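Local coordinates for cystathionine beta-lyase family protein, YNBB B.subtilis ortholog (Clostridium acetobutylicum, PDB 3HVY), which probably acts as a pyridoxal-phosphate-dependent C-S lyase related to cystathionine beta-lyase, with a suggested part in aluminium resistance, at residues D[207-220]-D[230-242]. Numbering follows the deposited sequence.
Sequences REVNENVIVFVDNC and PTDVGADIIAGSL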
loop_
_atom_site.group_PDB
_atom_site.type_symbol
_atom_site.label_atom_id
_atom_site.label_comp_id
_atom_site.label_asym_id
_atom_site.label_seq_id
_atom_site.Cartn_x
_atom_site.Cartn_y
_atom_site.Cartn_z
ATOM N N ARG D 207 45.353 8.477 -5.892
ATOM C CA ARG D 207 45.655 9.492 -4.913
ATOM C C ARG D 207 47.137 9.876 -4.833
ATOM O O ARG D 207 47.469 10.853 -4.175
ATOM C CB ARG D 207 45.120 9.110 -3.549
ATOM C CG ARG D 207 43.608 8.977 -3.500
ATOM C CD ARG D 207 42.888 10.148 -4.160
ATOM N NE ARG D 207 41.429 10.084 -3.990
ATOM C CZ ARG D 207 40.543 10.747 -4.736
ATOM N NH1 ARG D 207 40.918 11.526 -5.728
ATOM N NH2 ARG D 207 39.264 10.616 -4.494
ATOM N N GLU D 208 47.998 9.156 -5.541
ATOM C CA GLU D 208 49.403 9.544 -5.649
ATOM C C GLU D 208 49.559 10.782 -6.541
ATOM O O GLU D 208 50.546 11.489 -6.454
ATOM C CB GLU D 208 50.239 8.379 -6.208
ATOM C CG GLU D 208 50.424 7.234 -5.210
ATOM C CD GLU D 208 51.090 5.990 -5.811
ATOM O OE1 GLU D 208 51.168 5.858 -7.059
ATOM O OE2 GLU D 208 51.505 5.126 -5.012
ATOM N N VAL D 209 48.600 11.021 -7.426
ATOM C CA VAL D 209 48.697 12.128 -8.357
ATOM C C VAL D 209 47.621 13.189 -8.151
ATOM O O VAL D 209 47.813 14.325 -8.506
ATOM C CB VAL D 209 48.577 11.607 -9.804
ATOM C CG1 VAL D 209 48.636 12.772 -10.857
ATOM C CG2 VAL D 209 49.694 10.644 -10.069
ATOM N N ASN D 210 46.470 12.815 -7.605
ATOM C CA ASN D 210 45.334 13.710 -7.582
ATOM C C ASN D 210 44.361 13.321 -6.497
ATOM O O ASN D 210 43.685 12.305 -6.612
ATOM C CB ASN D 210 44.640 13.682 -8.964
ATOM C CG ASN D 210 43.490 14.671 -9.089
ATOM O OD1 ASN D 210 42.817 15.009 -8.120
ATOM N ND2 ASN D 210 43.249 15.130 -10.306
ATOM N N GLU D 211 44.257 14.175 -5.484
ATOM C CA GLU D 211 43.376 13.979 -4.351
ATOM C C GLU D 211 42.005 14.630 -4.520
ATOM O O GLU D 211 41.168 14.511 -3.646
ATOM C CB GLU D 211 44.031 14.512 -3.080
ATOM C CG GLU D 211 45.252 13.695 -2.674
ATOM C CD GLU D 211 46.051 14.321 -1.541
ATOM O OE1 GLU D 211 45.498 15.112 -0.740
ATOM O OE2 GLU D 211 47.254 14.013 -1.471
ATOM N N ASN D 212 41.753 15.287 -5.649
ATOM C CA ASN D 212 40.477 15.961 -5.849
ATOM C C ASN D 212 39.507 15.298 -6.825
ATOM O O ASN D 212 38.291 15.491 -6.711
ATOM C CB ASN D 212 40.731 17.392 -6.308
ATOM C CG ASN D 212 41.463 18.186 -5.267
ATOM O OD1 ASN D 212 40.973 18.345 -4.155
ATOM N ND2 ASN D 212 42.662 18.628 -5.594
ATOM N N VAL D 213 40.035 14.543 -7.791
ATOM C CA VAL D 213 39.167 13.859 -8.764
ATOM C C VAL D 213 38.168 12.981 -8.002
ATOM O O VAL D 213 38.531 12.309 -7.050
ATOM C CB VAL D 213 40.010 13.059 -9.812
ATOM C CG1 VAL D 213 40.862 11.954 -9.108
ATOM C CG2 VAL D 213 39.127 12.478 -10.886
ATOM N N ILE D 214 36.895 13.033 -8.402
ATOM C CA ILE D 214 35.869 12.221 -7.768
ATOM C C ILE D 214 36.008 10.761 -8.162
ATOM O O ILE D 214 35.985 10.419 -9.326
ATOM C CB ILE D 214 34.421 12.736 -8.153
ATOM C CG1 ILE D 214 34.328 14.246 -7.829
ATOM C CG2 ILE D 214 33.354 11.878 -7.466
ATOM C CD1 ILE D 214 33.064 14.988 -8.346
ATOM N N VAL D 215 36.155 9.879 -7.197
ATOM C CA VAL D 215 36.157 8.458 -7.501
ATOM C C VAL D 215 34.767 7.867 -7.207
ATOM O O VAL D 215 34.322 7.785 -6.044
ATOM C CB VAL D 215 37.259 7.731 -6.754
ATOM C CG1 VAL D 215 37.072 6.214 -6.915
ATOM C CG2 VAL D 215 38.623 8.231 -7.225
ATOM N N PHE D 216 34.083 7.519 -8.292
ATOM C CA PHE D 216 32.763 6.914 -8.299
ATOM C C PHE D 216 32.849 5.426 -8.558
ATOM O O PHE D 216 33.533 4.994 -9.513
ATOM C CB PHE D 216 31.861 7.553 -9.372
ATOM C CG PHE D 216 30.551 6.826 -9.546
ATOM C CD1 PHE D 216 29.577 6.852 -8.545
ATOM C CD2 PHE D 216 30.286 6.125 -10.683
ATOM C CE1 PHE D 216 28.367 6.145 -8.711
ATOM C CE2 PHE D 216 29.091 5.448 -10.825
ATOM C CZ PHE D 216 28.155 5.455 -9.823
ATOM N N VAL D 217 32.208 4.630 -7.693
ATOM C CA VAL D 217 32.087 3.150 -7.940
ATOM C C VAL D 217 30.615 2.686 -8.062
ATOM O O VAL D 217 29.816 2.889 -7.162
ATOM C CB VAL D 217 32.773 2.343 -6.833
ATOM C CG1 VAL D 217 32.826 0.811 -7.119
ATOM C CG2 VAL D 217 34.192 2.892 -6.610
ATOM N N ASP D 218 30.280 2.107 -9.207
ATOM C CA ASP D 218 29.019 1.401 -9.428
ATOM C C ASP D 218 29.116 0.155 -8.567
ATOM O O ASP D 218 29.923 -0.735 -8.862
ATOM C CB ASP D 218 28.924 1.053 -10.905
ATOM C CG ASP D 218 27.755 0.138 -11.235
ATOM O OD1 ASP D 218 27.073 -0.318 -10.287
ATOM O OD2 ASP D 218 27.557 -0.157 -12.463
ATOM N N ASN D 219 28.353 0.115 -7.467
ATOM C CA ASN D 219 28.500 -0.960 -6.463
ATOM C C ASN D 219 27.483 -2.088 -6.646
ATOM O O ASN D 219 27.339 -2.923 -5.776
ATOM C CB ASN D 219 28.319 -0.374 -5.066
ATOM C CG ASN D 219 29.024 -1.167 -4.025
ATOM O OD1 ASN D 219 30.091 -1.730 -4.300
ATOM N ND2 ASN D 219 28.434 -1.248 -2.796
ATOM N N CYS D 220 26.723 -2.052 -7.736
ATOM C CA CYS D 220 25.728 -3.079 -7.969
ATOM C C CYS D 220 26.254 -4.518 -7.836
ATOM O O CYS D 220 27.257 -4.853 -8.417
ATOM C CB CYS D 220 25.105 -2.904 -9.357
ATOM S SG CYS D 220 23.906 -1.534 -9.472
ATOM N N PRO D 230 33.321 -0.180 -1.126
ATOM C CA PRO D 230 34.299 0.711 -1.796
ATOM C C PRO D 230 34.524 2.035 -1.057
ATOM O O PRO D 230 35.597 2.609 -1.121
ATOM C CB PRO D 230 33.679 0.919 -3.153
ATOM C CG PRO D 230 32.799 -0.289 -3.349
ATOM C CD PRO D 230 32.230 -0.579 -2.016
ATOM N N THR D 231 33.503 2.485 -0.323
ATOM C CA THR D 231 33.556 3.707 0.451
ATOM C C THR D 231 34.499 3.585 1.656
ATOM O O THR D 231 34.892 4.573 2.253
ATOM C CB THR D 231 32.162 4.130 0.875
ATOM O OG1 THR D 231 31.476 3.023 1.445
ATOM C CG2 THR D 231 31.386 4.633 -0.321
ATOM N N ASP D 232 34.839 2.359 2.009
ATOM C CA ASP D 232 35.792 2.077 3.081
ATOM C C ASP D 232 37.230 2.119 2.552
ATOM O O ASP D 232 38.171 2.039 3.331
ATOM C CB ASP D 232 35.553 0.686 3.654
ATOM C CG ASP D 232 34.209 0.562 4.366
ATOM O OD1 ASP D 232 33.971 1.373 5.253
ATOM O OD2 ASP D 232 33.390 -0.343 4.061
ATOM N N VAL D 233 37.416 2.178 1.235
ATOM C CA VAL D 233 38.781 2.217 0.679
ATOM C C VAL D 233 39.005 3.395 -0.276
ATOM O O VAL D 233 39.756 3.301 -1.238
ATOM C CB VAL D 233 39.153 0.813 0.048
ATOM C CG1 VAL D 233 39.167 -0.276 1.164
ATOM C CG2 VAL D 233 38.216 0.437 -1.005
ATOM N N GLY D 234 38.274 4.486 -0.050
ATOM C CA GLY D 234 38.505 5.751 -0.761
ATOM C C GLY D 234 37.517 6.194 -1.810
ATOM O O GLY D 234 37.746 7.200 -2.462
ATOM N N ALA D 235 36.453 5.443 -2.038
ATOM C CA ALA D 235 35.468 5.870 -2.987
ATOM C C ALA D 235 34.804 7.131 -2.434
ATOM O O ALA D 235 34.470 7.181 -1.240
ATOM C CB ALA D 235 34.395 4.739 -3.235
ATOM N N ASP D 236 34.587 8.128 -3.297
ATOM C CA ASP D 236 33.882 9.368 -2.936
ATOM C C ASP D 236 32.371 9.264 -3.018
ATOM O O ASP D 236 31.658 9.969 -2.340
ATOM C CB ASP D 236 34.325 10.497 -3.847
ATOM C CG ASP D 236 35.779 10.889 -3.619
ATOM O OD1 ASP D 236 36.153 11.090 -2.456
ATOM O OD2 ASP D 236 36.534 10.979 -4.610
ATOM N N ILE D 237 31.889 8.390 -3.880
ATOM C CA ILE D 237 30.502 8.218 -4.099
ATOM C C ILE D 237 30.276 6.865 -4.757
ATOM O O ILE D 237 31.071 6.395 -5.588
ATOM C CB ILE D 237 29.905 9.411 -4.909
ATOM C CG1 ILE D 237 28.393 9.277 -5.060
ATOM C CG2 ILE D 237 30.649 9.654 -6.228
ATOM C CD1 ILE D 237 27.682 10.525 -5.710
ATOM N N ILE D 238 29.209 6.218 -4.318
ATOM C CA ILE D 238 28.801 4.907 -4.851
ATOM C C ILE D 238 27.295 4.941 -5.135
ATOM O O ILE D 238 26.598 5.821 -4.646
ATOM C CB ILE D 238 29.151 3.745 -3.898
ATOM C CG1 ILE D 238 28.325 3.795 -2.600
ATOM C CG2 ILE D 238 30.642 3.729 -3.567
ATOM C CD1 ILE D 238 28.542 2.562 -1.701
ATOM N N ALA D 239 26.817 3.985 -5.936
ATOM C CA ALA D 239 25.408 3.874 -6.292
ATOM C C ALA D 239 25.072 2.432 -6.525
ATOM O O ALA D 239 25.955 1.613 -6.916
ATOM C CB ALA D 239 25.049 4.693 -7.549
ATOM N N GLY D 240 23.802 2.110 -6.286
ATOM C CA GLY D 240 23.293 0.746 -6.460
ATOM C C GLY D 240 21.786 0.643 -6.497
ATOM O O GLY D 240 21.107 1.649 -6.365
ATOM N N SER D 241 21.288 -0.586 -6.690
ATOM C CA SER D 241 19.864 -0.899 -6.862
ATOM C C SER D 241 19.337 -1.605 -5.639
ATOM O O SER D 241 19.988 -2.476 -5.104
ATOM C CB SER D 241 19.641 -1.812 -8.078
ATOM O OG SER D 241 18.293 -2.280 -8.165
ATOM N N LEU D 242 18.163 -1.183 -5.172
ATOM C CA LEU D 242 17.576 -1.792 -3.975
ATOM C C LEU D 242 16.936 -3.144 -4.302
ATOM O O LEU D 242 16.589 -3.874 -3.387
ATOM C CB LEU D 242 16.531 -0.897 -3.316
ATOM C CG LEU D 242 16.928 0.476 -2.766
ATOM C CD1 LEU D 242 15.741 1.213 -2.020
ATOM C CD2 LEU D 242 18.139 0.393 -1.917
HETATM O O HOH W 1 39.798 8.843 -1.949
HETATM O O HOH W 2 37.184 14.191 -4.362
#
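With CG beside its own backbone N (chi1 -67°), Asp236 turns its carboxylate back to Val215, while a bend at chi2 (-47°) brings the Arg207 guanidinium to meet it from the other direction, the two planes 47° apart. Asp236 OD2 accepts from Val215 N, 2.8 Å away, on its anti side in an almost straight bond, and forms a salt bridge with Arg207 NH2, also 2.8 Å away, though that hydrogen bond is weak. Arginine suits this place because, in its own plane, NH1 and NH2 also grip Val213 O and NH1 reaches Asn210 O. Asp236 N returns a bond to Val215 O, and the strands then run parallel, with Val217 N to Ile237 O at 3.0 Å and Asn219 N to Ala239 O at 2.9 Å. Strands 214-218 and 237-241 are neighbours in the mixed sheet of the PLP-dependent transferase fold; at the end of the first, Asp218 OD2 hydrogen-bonds N1 of the pyridoxal phosphate on Lys244, and an acidic residue here probably keeps that nitrogen protonated, as in other fold-type I enzymes. On Asp218's face, beneath helix 101-111, the Phe216 ring meets small Ala239 CB edge-on, CE1 at 3.8 Å. On the other face, with Ile238, branched Val217 rests CG1 on Pro230 CG (3.9 Å) and CG2 on Ala235 CB. An amide suits Asn219, which crosses the Pro230 ring at an angle: OD1 accepts from Arg184 NH1, and ND2 donates to Glu229 and Tyr256.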